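Local structure of insecticidal crystal protein Cry35Ab1 (Bacillus thuringiensis, 4JP0) at residues A[342-345]-A[346-350]; A[368-371]-A[372-376]; A[70-74]-A[75-79]; A[235-239]-A[240-244]. The protein is one component of a binary insecticidal toxin active on western corn rootworm, whose primary target is probably the epithelium of the larval midgut. One frame throughout, in Å; residues are numbered along the deposited sequence.

The four contacts are spread along an elongated single chain and come in the order interaction 3, interaction 4, interaction 1, interaction 2. Interaction 3 is a hairpin in the ricin B-type lectin part. Interaction 4 starts helix 240-247 in the P42 insecticidal toxin part, its centre about 35 Å from that of interaction 3. Interaction 1 ends strand 327-346, whose earlier residues pack against interaction 4. Interactions 1 and 2 touch, centres about 14 Å apart, through Pro347 and Ile370 among others, and introduce two of the C-terminal helices. Interactions 2 and 3 lie about 76 Å apart between centres, on opposite sides of the chain's centre, so the lectin part and C-terminal helices are far apart.

Interaction 1 (A[342-345]-A[346-350]); sequences NVTS and YPNHQ
Between Ser345 and His349 the backbone runs out of strand 327-346, bends sharply and enters helix 349-355. A cis peptide bond precedes Pro347, and Asn348, at the centre of an inverse gamma turn, completes the reversal. The carbonyl of Ser345 thereby comes to lie over the residue three further on, with Asn348 CA 3.3 Å from Ser345 O in a CH...O contact.

Ser345 carries most of the side-chain contact. With chi1 at 64°, its hydroxyl sits between the backbone N and the carbonyl carbon and faces the bend, where Ser345 OG donates a hydrogen bond of 3.1 Å to Pro347 O. The donor lies 28° out of the plane of that carbonyl. Ser345 OG is also 3.2 Å from His349 N, at the start of the helix.

This is a strand-to-helix junction with an asparagine N-cap. Asn348 CG is anti to the backbone N (chi1 -169°), and OD1 accepts from the backbone N of Gln351, which caps the helix start. The other branch of the amide, Asn348 ND2, approaches Thr344 OG1 to 3.8 Å, the two side chains crossing at about a right angle.

On the strand side, backbone hydrogen bonds pair Thr344 with Ile310 and Tyr346 with Asn308, keeping the departing strand on its neighbour 307-323 up to the bend. The His349 side chain reaches back across the corner to touch Met307 of that strand and Thr303.

Interaction 2 (A[368-371]-A[372-376]); sequences TNIP and KSTLI. Unlike the reference sequence in segment 372-376: Ile376 (reference Lys).
Ile370 lays its CG2 methyl against two side chains of the following helix at once. Ile370 CG2 is 3.7 Å from Thr374 CG2, where the two side chains meet at about a right angle, and equally 3.7 Å from Leu375 CD2. With chi1 of Ile370 at -61°, CG1 lies beside the backbone N and CG2 opposite it, on the helix side. The other branch, through CG1 and CD1, extends toward the Pro347 and His349 side chains.

Pro371 packs differently. Its ring and the Thr374 side chain run side by side and point the same way, with Pro371 CD 4.0 Å from Thr374 OG1. That hydroxyl hydrogen-bonds to Gln305 OE1, a loop residue that the proline ring also touches.

The arrangement is a short connection between two consecutive helices. Helix 361-368 ends at Thr368; Asn369 then leaves helical geometry with positive phi (73°), and Pro371 occupies the N-cap position of helix 372-380. The loop is tightened by an ST turn in which Ile370 N donates to Thr368 OG1 over 3.1 Å; that oxygen is also hydrogen-bonded to Val364 O in the preceding helix. Beyond the connection, Leu375 N donates to Pro371 O at 2.9 Å, nearly along the C=O axis, in a regular helical bond.

Leu375 CG lies 3.5 Å from the same Pro371 oxygen, and CD1 comes to 3.8 Å from Ile370 O, a carbonyl buried here with no polar partner in the model. Leu375 also rests on Tyr361 and Val364 of helix 361-368, while both Leu375 and Ile370 touch Ala352 of helix 349-355.

Interaction 3 (A[70-74]-A[75-79]); sequences WNVNN and DKINV
Asn71 and Asn78 face each other as a hydrogen-bonded antiparallel pair, Asn78 N donating to Asn71 O at 3.0 Å and Asn71 N to Asn78 O at 2.8 Å. A second such pair, Asn73 with Lys76, closes the type I' turn of a beta hairpin with a two-residue loop, in the ricin B-type lectin part of the chain, a beta-trefoil. In it Lys76 N donates to Asn73 O at 2.9 Å.

Side chains add bonds of their own. Asn71 and Asn78 lie side by side, their amide planes 38° apart, and Asn71 ND2 donates to Asn78 OD1 over 3.2 Å. The Asn78 amide is brought there by its chi1 of 72°, which folds CG in over the residue's own main chain. The other end of the Asn71 amide, OD1, accepts from Gln89 NE2. At the turn, the Lys76 chain bends at chi3 and chi4 so that NZ curls back and donates to Asn74 O at 2.8 Å. Asp75 points away from the hairpin and pairs its carboxylate with Lys108 in a salt bridge.

The opposite face, with Trp70, Val72, Ile77 and Val79, is apolar. Ile77 CG2 meets the Trp70 indole obliquely, 4.0 Å from Trp70 CG, while Trp47 meets that indole in an edge-to-face arrangement. Trp91 and Leu123 cover Val72 and Ile77 in turn. Between these two the side chains are pressed tightly together: Val72 CG2 and Ile77 CD1 are 3.3 Å apart.

Interaction 4 (A[235-239]-A[240-244]); sequences TEIDQ and KTTII
Asp238 and Thr242 meet where the chain enters helix 240-247, and several polar groups at this start are paired. Thr242 OG1 donates to Asp238 O at 2.8 Å, 24° out of the carbonyl plane, a position reached because chi1 of 57° holds the hydroxyl flanked by its own N and C atoms. The threonine methyl, Thr242 CG2, packs on Ile237 CG2 at 3.7 Å, the side chains crossing at about a right angle.

The Asp238 carboxylate divides its work between two residues. Its OD1 accepts from Lys240 N at 2.8 Å, a weak capping bond with a strongly bent angle of 125°, and OD2 takes a weak bond from Thr241 OG1 at 3.3 Å. A carboxylate beside the start of a helix would be expected to interact favourably with the helix dipole.

Gln239 O serves the wide, pi-type first turn: Ile244 N donates to it at 3.0 Å, five residues on, and Thr242 N adds a weak bond. The aliphatic arm of Ile244 folds around this oxygen, with CG1 at 3.4 Å. The Gln239 amide is satisfied at both ends, OE1 accepting from Ile251 N and NE2 donating to Met290 O, and its shaft runs beside Ile243, pointing the same way. Upstream, Thr235 OG1 accepts from Ile237 N in an ST turn and is hydrogen-bonded to Gln334 O.

Ile237, Gln239 and Thr242 lie against Ile333 and Met331 of strand 327-346, and Ile243 and Ile244 touch Phe249 and Gln250 of strand 249-251, so that the helix start and the loop before it touch both strands.

Interaction 1 (A[342-345]-A[346-350])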
loop_
_atom_site.group_PDB
_atom_site.type_symbol
_atom_site.label_atom_id
_atom_site.label_comp_id
_atom_site.label_asym_id
_atom_site.label_seq_id
_atom_site.Cartn_x
_atom_site.Cartn_y
_atom_site.Cartn_z
ATOM N N ASN A 342 -8.689 -9.780 22.454
ATOM C CA ASN A 342 -9.212 -11.007 23.026
ATOM C C ASN A 342 -8.517 -11.247 24.317
ATOM O O ASN A 342 -7.320 -11.004 24.410
ATOM C CB ASN A 342 -8.912 -12.191 22.114
ATOM C CG ASN A 342 -9.906 -12.314 21.011
ATOM O OD1 ASN A 342 -10.938 -12.997 21.176
ATOM N ND2 ASN A 342 -9.634 -11.649 19.871
ATOM N N VAL A 343 -9.241 -11.716 25.327
ATOM C CA VAL A 343 -8.563 -12.050 26.576
ATOM C C VAL A 343 -8.507 -13.563 26.800
ATOM O O VAL A 343 -9.338 -14.337 26.271
ATOM C CB VAL A 343 -9.247 -11.394 27.790
ATOM C CG1 VAL A 343 -9.062 -9.891 27.746
ATOM C CG2 VAL A 343 -10.736 -11.749 27.813
ATOM N N THR A 344 -7.538 -14.008 27.585
ATOM C CA THR A 344 -7.497 -15.421 27.909
ATOM C C THR A 344 -7.075 -15.528 29.350
ATOM O O THR A 344 -6.434 -14.636 29.900
ATOM C CB THR A 344 -6.617 -16.231 26.906
ATOM O OG1 THR A 344 -6.735 -17.637 27.169
ATOM C CG2 THR A 344 -5.114 -15.936 27.081
ATOM N N SER A 345 -7.461 -16.610 29.992
ATOM C CA SER A 345 -7.238 -16.694 31.422
ATOM C C SER A 345 -6.578 -17.959 31.905
ATOM O O SER A 345 -6.420 -18.940 31.158
ATOM C CB SER A 345 -8.591 -16.571 32.109
ATOM O OG SER A 345 -9.399 -17.681 31.738
ATOM N N TYR A 346 -6.184 -17.923 33.179
ATOM C CA TYR A 346 -5.614 -19.074 33.841
ATOM C C TYR A 346 -6.021 -19.044 35.305
ATOM O O TYR A 346 -5.705 -18.098 35.996
ATOM C CB TYR A 346 -4.111 -19.042 33.768
ATOM C CG TYR A 346 -3.553 -20.297 34.309
ATOM C CD1 TYR A 346 -3.905 -21.509 33.752
ATOM C CD2 TYR A 346 -2.698 -20.289 35.402
ATOM C CE1 TYR A 346 -3.400 -22.699 34.256
ATOM C CE2 TYR A 346 -2.186 -21.485 35.914
ATOM C CZ TYR A 346 -2.546 -22.681 35.332
ATOM O OH TYR A 346 -2.054 -23.879 35.825
ATOM N N PRO A 347 -6.753 -20.041 35.774
ATOM C CA PRO A 347 -7.205 -21.181 34.967
ATOM C C PRO A 347 -8.093 -20.734 33.823
ATOM O O PRO A 347 -8.750 -19.696 33.940
ATOM C CB PRO A 347 -8.024 -22.020 35.966
ATOM C CG PRO A 347 -7.563 -21.595 37.293
ATOM C CD PRO A 347 -7.217 -20.113 37.160
ATOM N N ASN A 348 -8.135 -21.506 32.744
ATOM C CA ASN A 348 -8.872 -21.077 31.529
ATOM C C ASN A 348 -10.378 -21.367 31.604
ATOM O O ASN A 348 -10.854 -22.441 31.202
ATOM C CB ASN A 348 -8.240 -21.674 30.259
ATOM C CG ASN A 348 -8.796 -21.050 28.972
ATOM O OD1 ASN A 348 -9.873 -20.453 28.967
ATOM N ND2 ASN A 348 -8.043 -21.179 27.872
ATOM N N HIS A 349 -11.125 -20.395 32.122
ATOM C CA HIS A 349 -12.560 -20.528 32.296
ATOM C C HIS A 349 -13.262 -20.619 30.957
ATOM O O HIS A 349 -14.273 -21.300 30.843
ATOM C CB HIS A 349 -13.158 -19.351 33.069
ATOM C CG HIS A 349 -12.669 -19.216 34.477
ATOM N ND1 HIS A 349 -13.085 -18.193 35.303
ATOM C CD2 HIS A 349 -11.821 -19.973 35.215
ATOM C CE1 HIS A 349 -12.520 -18.331 36.493
ATOM N NE2 HIS A 349 -11.739 -19.397 36.464
ATOM N N GLN A 350 -12.753 -19.902 29.954
ATOM C CA GLN A 350 -13.366 -19.956 28.633
ATOM C C GLN A 350 -13.205 -21.343 28.002
ATOM O O GLN A 350 -14.141 -21.873 27.401
ATOM C CB GLN A 350 -12.833 -18.855 27.701
ATOM C CG GLN A 350 -13.697 -18.659 26.440
ATOM C CD GLN A 350 -13.707 -17.211 25.937
ATOM O OE1 GLN A 350 -13.667 -16.269 26.741
ATOM N NE2 GLN A 350 -13.766 -17.034 24.616
#

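Interaction 2 (A[368-371]-A[372-376])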
loop_
_atom_site.group_PDB
_atom_site.type_symbol
_atom_site.label_atom_id
_atom_site.label_comp_id
_atom_site.label_asym_id
_atom_site.label_seq_id
_atom_site.Cartn_x
_atom_site.Cartn_y
_atom_site.Cartn_z
ATOM N N THR A 368 -9.030 -29.498 32.987
ATOM C CA THR A 368 -8.678 -28.092 33.247
ATOM C C THR A 368 -8.178 -27.813 34.627
ATOM O O THR A 368 -7.701 -26.709 34.894
ATOM C CB THR A 368 -9.902 -27.228 33.074
ATOM O OG1 THR A 368 -10.888 -27.638 34.032
ATOM C CG2 THR A 368 -10.545 -27.479 31.708
ATOM N N ASN A 369 -8.322 -28.792 35.513
ATOM C CA ASN A 369 -7.974 -28.623 36.919
ATOM C C ASN A 369 -8.957 -27.752 37.658
ATOM O O ASN A 369 -8.722 -27.385 38.811
ATOM C CB ASN A 369 -6.589 -28.027 37.071
ATOM C CG ASN A 369 -5.532 -29.077 37.197
ATOM O OD1 ASN A 369 -5.121 -29.685 36.203
ATOM N ND2 ASN A 369 -5.065 -29.301 38.432
ATOM N N ILE A 370 -10.063 -27.415 37.006
ATOM C CA ILE A 370 -11.091 -26.604 37.662
ATOM C C ILE A 370 -12.148 -27.480 38.367
ATOM O O ILE A 370 -12.722 -28.360 37.741
ATOM C CB ILE A 370 -11.730 -25.691 36.623
ATOM C CG1 ILE A 370 -10.670 -24.761 36.014
ATOM C CG2 ILE A 370 -12.829 -24.880 37.218
ATOM C CD1 ILE A 370 -11.202 -23.995 34.784
ATOM N N PRO A 371 -12.406 -27.240 39.655
ATOM C CA PRO A 371 -13.355 -28.059 40.434
ATOM C C PRO A 371 -14.788 -28.038 39.884
ATOM O O PRO A 371 -15.222 -27.026 39.339
ATOM C CB PRO A 371 -13.338 -27.397 41.829
ATOM C CG PRO A 371 -12.091 -26.569 41.872
ATOM C CD PRO A 371 -11.792 -26.162 40.459
ATOM N N LYS A 372 -15.536 -29.126 40.073
ATOM C CA LYS A 372 -16.892 -29.183 39.544
ATOM C C LYS A 372 -17.783 -28.055 40.060
ATOM O O LYS A 372 -18.529 -27.449 39.292
ATOM C CB LYS A 372 -17.516 -30.543 39.814
ATOM C CG LYS A 372 -18.974 -30.663 39.386
ATOM C CD LYS A 372 -19.511 -32.065 39.649
ATOM C CE LYS A 372 -20.874 -32.287 38.974
ATOM N NZ LYS A 372 -21.456 -33.692 39.162
ATOM N N SER A 373 -17.681 -27.729 41.347
ATOM C CA SER A 373 -18.541 -26.667 41.851
ATOM C C SER A 373 -18.235 -25.384 41.076
ATOM O O SER A 373 -19.136 -24.642 40.719
ATOM C CB SER A 373 -18.361 -26.458 43.359
ATOM O OG SER A 373 -17.031 -26.054 43.639
ATOM N N THR A 374 -16.966 -25.136 40.783
ATOM C CA THR A 374 -16.611 -23.926 40.054
ATOM C C THR A 374 -17.139 -23.977 38.639
ATOM O O THR A 374 -17.585 -22.957 38.097
ATOM C CB THR A 374 -15.101 -23.744 40.014
ATOM O OG1 THR A 374 -14.631 -23.468 41.340
ATOM C CG2 THR A 374 -14.749 -22.502 39.218
ATOM N N LEU A 375 -17.048 -25.156 38.028
ATOM C CA LEU A 375 -17.555 -25.350 36.669
ATOM C C LEU A 375 -19.036 -24.977 36.620
ATOM O O LEU A 375 -19.516 -24.348 35.675
ATOM C CB LEU A 375 -17.348 -26.793 36.233
ATOM C CG LEU A 375 -15.906 -27.160 35.928
ATOM C CD1 LEU A 375 -15.828 -28.614 35.520
ATOM C CD2 LEU A 375 -15.284 -26.239 34.865
ATOM N N ILE A 376 -19.766 -25.365 37.652
ATOM C CA ILE A 376 -21.170 -25.021 37.706
ATOM C C ILE A 376 -21.379 -23.511 37.914
ATOM O O ILE A 376 -22.213 -22.895 37.234
ATOM C CB ILE A 376 -21.845 -25.831 38.777
ATOM C CG1 ILE A 376 -21.785 -27.317 38.391
ATOM C CG2 ILE A 376 -23.279 -25.325 38.979
ATOM C CD1 ILE A 376 -22.388 -28.251 39.436
#

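Interaction 3 (A[70-74]-A[75-79])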
loop_
_atom_site.group_PDB
_atom_site.type_symbol
_atom_site.label_atom_id
_atom_site.label_comp_id
_atom_site.label_asym_id
_atom_site.label_seq_id
_atom_site.Cartn_x
_atom_site.Cartn_y
_atom_site.Cartn_z
ATOM N N TRP A 70 4.366 12.972 -17.799
ATOM C CA TRP A 70 3.609 13.732 -18.788
ATOM C C TRP A 70 2.427 14.426 -18.116
ATOM O O TRP A 70 1.673 13.823 -17.321
ATOM C CB TRP A 70 3.134 12.852 -19.948
ATOM C CG TRP A 70 4.186 12.447 -20.947
ATOM C CD1 TRP A 70 5.559 12.435 -20.796
ATOM C CD2 TRP A 70 3.925 11.954 -22.244
ATOM N NE1 TRP A 70 6.151 11.945 -21.947
ATOM C CE2 TRP A 70 5.164 11.656 -22.851
ATOM C CE3 TRP A 70 2.755 11.741 -22.969
ATOM C CZ2 TRP A 70 5.258 11.165 -24.147
ATOM C CZ3 TRP A 70 2.857 11.239 -24.257
ATOM C CH2 TRP A 70 4.097 10.961 -24.820
ATOM N N ASN A 71 2.227 15.677 -18.493
ATOM C CA ASN A 71 1.290 16.519 -17.827
ATOM C C ASN A 71 0.663 17.428 -18.856
ATOM O O ASN A 71 1.359 18.027 -19.647
ATOM C CB ASN A 71 2.079 17.332 -16.794
ATOM C CG ASN A 71 1.233 18.339 -16.036
ATOM O OD1 ASN A 71 0.643 18.004 -14.991
ATOM N ND2 ASN A 71 1.237 19.607 -16.494
ATOM N N VAL A 72 -0.664 17.478 -18.880
ATOM C CA VAL A 72 -1.346 18.245 -19.899
ATOM C C VAL A 72 -1.763 19.610 -19.389
ATOM O O VAL A 72 -2.424 19.727 -18.347
ATOM C CB VAL A 72 -2.605 17.506 -20.377
ATOM C CG1 VAL A 72 -3.380 18.325 -21.433
ATOM C CG2 VAL A 72 -2.220 16.125 -20.909
ATOM N N ASN A 73 -1.381 20.638 -20.127
ATOM C CA ASN A 73 -1.825 21.998 -19.806
ATOM C C ASN A 73 -2.253 22.657 -21.098
ATOM O O ASN A 73 -1.457 22.758 -22.020
ATOM C CB ASN A 73 -0.686 22.811 -19.251
ATOM C CG ASN A 73 -0.280 22.405 -17.873
ATOM O OD1 ASN A 73 0.925 22.199 -17.598
ATOM N ND2 ASN A 73 -1.254 22.343 -16.958
ATOM N N ASN A 74 -3.506 23.075 -21.187
ATOM C CA ASN A 74 -3.953 23.755 -22.406
ATOM C C ASN A 74 -3.552 23.050 -23.705
ATOM O O ASN A 74 -2.983 23.645 -24.615
ATOM C CB ASN A 74 -3.433 25.196 -22.376
ATOM C CG ASN A 74 -3.970 25.983 -21.164
ATOM O OD1 ASN A 74 -5.170 25.966 -20.902
ATOM N ND2 ASN A 74 -3.084 26.660 -20.429
ATOM N N ASP A 75 -3.822 21.750 -23.748
ATOM C CA ASP A 75 -3.597 20.913 -24.933
ATOM C C ASP A 75 -2.167 20.661 -25.283
ATOM O O ASP A 75 -1.897 20.061 -26.314
ATOM C CB ASP A 75 -4.314 21.475 -26.164
ATOM C CG ASP A 75 -5.800 21.657 -25.928
ATOM O OD1 ASP A 75 -6.457 20.794 -25.330
ATOM O OD2 ASP A 75 -6.335 22.802 -26.370
ATOM N N LYS A 76 -1.248 21.138 -24.449
ATOM C CA LYS A 76 0.165 20.886 -24.704
ATOM C C LYS A 76 0.635 19.919 -23.640
ATOM O O LYS A 76 -0.027 19.788 -22.607
ATOM C CB LYS A 76 0.946 22.199 -24.629
ATOM C CG LYS A 76 0.513 23.203 -25.694
ATOM C CD LYS A 76 0.934 24.631 -25.393
ATOM C CE LYS A 76 -0.018 25.390 -24.478
ATOM N NZ LYS A 76 -1.270 25.831 -25.151
ATOM N N ILE A 77 1.764 19.242 -23.869
ATOM C CA ILE A 77 2.261 18.301 -22.895
ATOM C C ILE A 77 3.627 18.768 -22.444
ATOM O O ILE A 77 4.473 19.128 -23.277
ATOM C CB ILE A 77 2.473 16.875 -23.500
ATOM C CG1 ILE A 77 1.215 16.342 -24.197
ATOM C CG2 ILE A 77 2.927 15.959 -22.389
ATOM C CD1 ILE A 77 -0.015 16.436 -23.347
ATOM N N ASN A 78 3.842 18.761 -21.140
ATOM C CA ASN A 78 5.157 18.963 -20.603
ATOM C C ASN A 78 5.366 17.904 -19.532
ATOM O O ASN A 78 4.522 17.011 -19.381
ATOM C CB ASN A 78 5.328 20.409 -20.041
ATOM C CG ASN A 78 4.563 20.619 -18.770
ATOM O OD1 ASN A 78 3.797 19.759 -18.351
ATOM N ND2 ASN A 78 4.781 21.764 -18.118
ATOM N N VAL A 79 6.521 17.910 -18.863
ATOM C CA VAL A 79 6.673 16.996 -17.741
ATOM C C VAL A 79 6.608 17.801 -16.458
ATOM O O VAL A 79 7.224 18.891 -16.367
ATOM C CB VAL A 79 7.957 16.119 -17.797
ATOM C CG1 VAL A 79 7.827 15.023 -18.843
ATOM C CG2 VAL A 79 9.276 17.000 -18.019
#

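Interaction 4 (A[235-239]-A[240-244])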
loop_
_atom_site.group_PDB
_atom_site.type_symbol
_atom_site.label_atom_id
_atom_site.label_comp_id
_atom_site.label_asym_id
_atom_site.label_seq_id
_atom_site.Cartn_x
_atom_site.Cartn_y
_atom_site.Cartn_z
ATOM N N THR A 235 -1.435 3.219 17.939
ATOM C CA THR A 235 -0.069 3.218 17.456
ATOM C C THR A 235 0.733 4.246 18.193
ATOM O O THR A 235 0.192 5.271 18.601
ATOM C CB THR A 235 -0.022 3.493 15.948
ATOM O OG1 THR A 235 1.342 3.462 15.501
ATOM C CG2 THR A 235 -0.479 4.923 15.653
ATOM N N GLU A 236 2.015 3.965 18.374
ATOM C CA GLU A 236 2.917 4.902 19.020
ATOM C C GLU A 236 3.815 5.532 17.981
ATOM O O GLU A 236 4.707 6.314 18.306
ATOM C CB GLU A 236 3.782 4.209 20.077
ATOM C CG GLU A 236 3.035 3.804 21.339
ATOM C CD GLU A 236 3.938 3.175 22.382
ATOM O OE1 GLU A 236 5.138 2.966 22.085
ATOM O OE2 GLU A 236 3.440 2.874 23.494
ATOM N N ILE A 237 3.568 5.195 16.723
ATOM C CA ILE A 237 4.352 5.720 15.629
ATOM C C ILE A 237 3.763 7.049 15.159
ATOM O O ILE A 237 2.553 7.220 15.121
ATOM C CB ILE A 237 4.372 4.688 14.470
ATOM C CG1 ILE A 237 4.962 3.371 14.960
ATOM C CG2 ILE A 237 5.167 5.225 13.258
ATOM C CD1 ILE A 237 6.269 3.559 15.743
ATOM N N ASP A 238 4.634 8.002 14.854
ATOM C CA ASP A 238 4.220 9.250 14.247
ATOM C C ASP A 238 3.853 8.968 12.780
ATOM O O ASP A 238 4.702 8.518 12.004
ATOM C CB ASP A 238 5.380 10.216 14.303
ATOM C CG ASP A 238 5.074 11.504 13.618
ATOM O OD1 ASP A 238 3.993 11.634 12.997
ATOM O OD2 ASP A 238 5.873 12.440 13.638
ATOM N N GLN A 239 2.592 9.189 12.401
ATOM C CA GLN A 239 2.174 8.834 11.032
ATOM C C GLN A 239 2.649 9.866 10.026
ATOM O O GLN A 239 2.867 9.556 8.855
ATOM C CB GLN A 239 0.656 8.634 10.909
ATOM C CG GLN A 239 0.031 7.530 11.802
ATOM C CD GLN A 239 -1.253 6.920 11.213
ATOM O OE1 GLN A 239 -1.359 6.711 9.994
ATOM N NE2 GLN A 239 -2.219 6.612 12.083
ATOM N N LYS A 240 2.778 11.107 10.488
ATOM C CA LYS A 240 3.239 12.203 9.642
ATOM C C LYS A 240 4.598 11.901 9.027
ATOM O O LYS A 240 4.796 12.055 7.814
ATOM C CB LYS A 240 3.347 13.489 10.467
ATOM C CG LYS A 240 2.172 14.445 10.349
ATOM C CD LYS A 240 2.212 15.430 11.503
ATOM C CE LYS A 240 1.926 16.837 11.070
ATOM N NZ LYS A 240 2.435 17.770 12.123
ATOM N N THR A 241 5.545 11.461 9.844
ATOM C CA THR A 241 6.892 11.234 9.327
ATOM C C THR A 241 7.162 9.842 8.758
ATOM O O THR A 241 8.261 9.560 8.273
ATOM C CB THR A 241 7.947 11.584 10.390
ATOM O OG1 THR A 241 7.803 10.707 11.523
ATOM C CG2 THR A 241 7.692 12.971 10.956
ATOM N N THR A 242 6.172 8.983 8.805
ATOM C CA THR A 242 6.330 7.638 8.292
ATOM C C THR A 242 5.516 7.320 7.066
ATOM O O THR A 242 5.990 7.497 6.004
ATOM C CB THR A 242 6.053 6.589 9.348
ATOM O OG1 THR A 242 4.758 6.755 9.879
ATOM C CG2 THR A 242 7.002 6.687 10.374
ATOM N N ILE A 243 4.289 6.901 7.242
ATOM C CA ILE A 243 3.373 6.558 6.154
ATOM C C ILE A 243 2.790 7.724 5.346
ATOM O O ILE A 243 2.693 7.648 4.102
ATOM C CB ILE A 243 2.281 5.597 6.657
ATOM C CG1 ILE A 243 1.546 4.958 5.487
ATOM C CG2 ILE A 243 1.330 6.259 7.653
ATOM C CD1 ILE A 243 1.198 3.511 5.727
ATOM N N ILE A 244 2.391 8.800 6.015
ATOM C CA ILE A 244 1.857 9.915 5.264
ATOM C C ILE A 244 2.938 10.532 4.389
ATOM O O ILE A 244 2.776 10.667 3.188
ATOM C CB ILE A 244 1.270 11.006 6.177
ATOM C CG1 ILE A 244 0.163 10.441 7.051
ATOM C CG2 ILE A 244 0.756 12.188 5.301
ATOM C CD1 ILE A 244 -0.208 11.369 8.243
#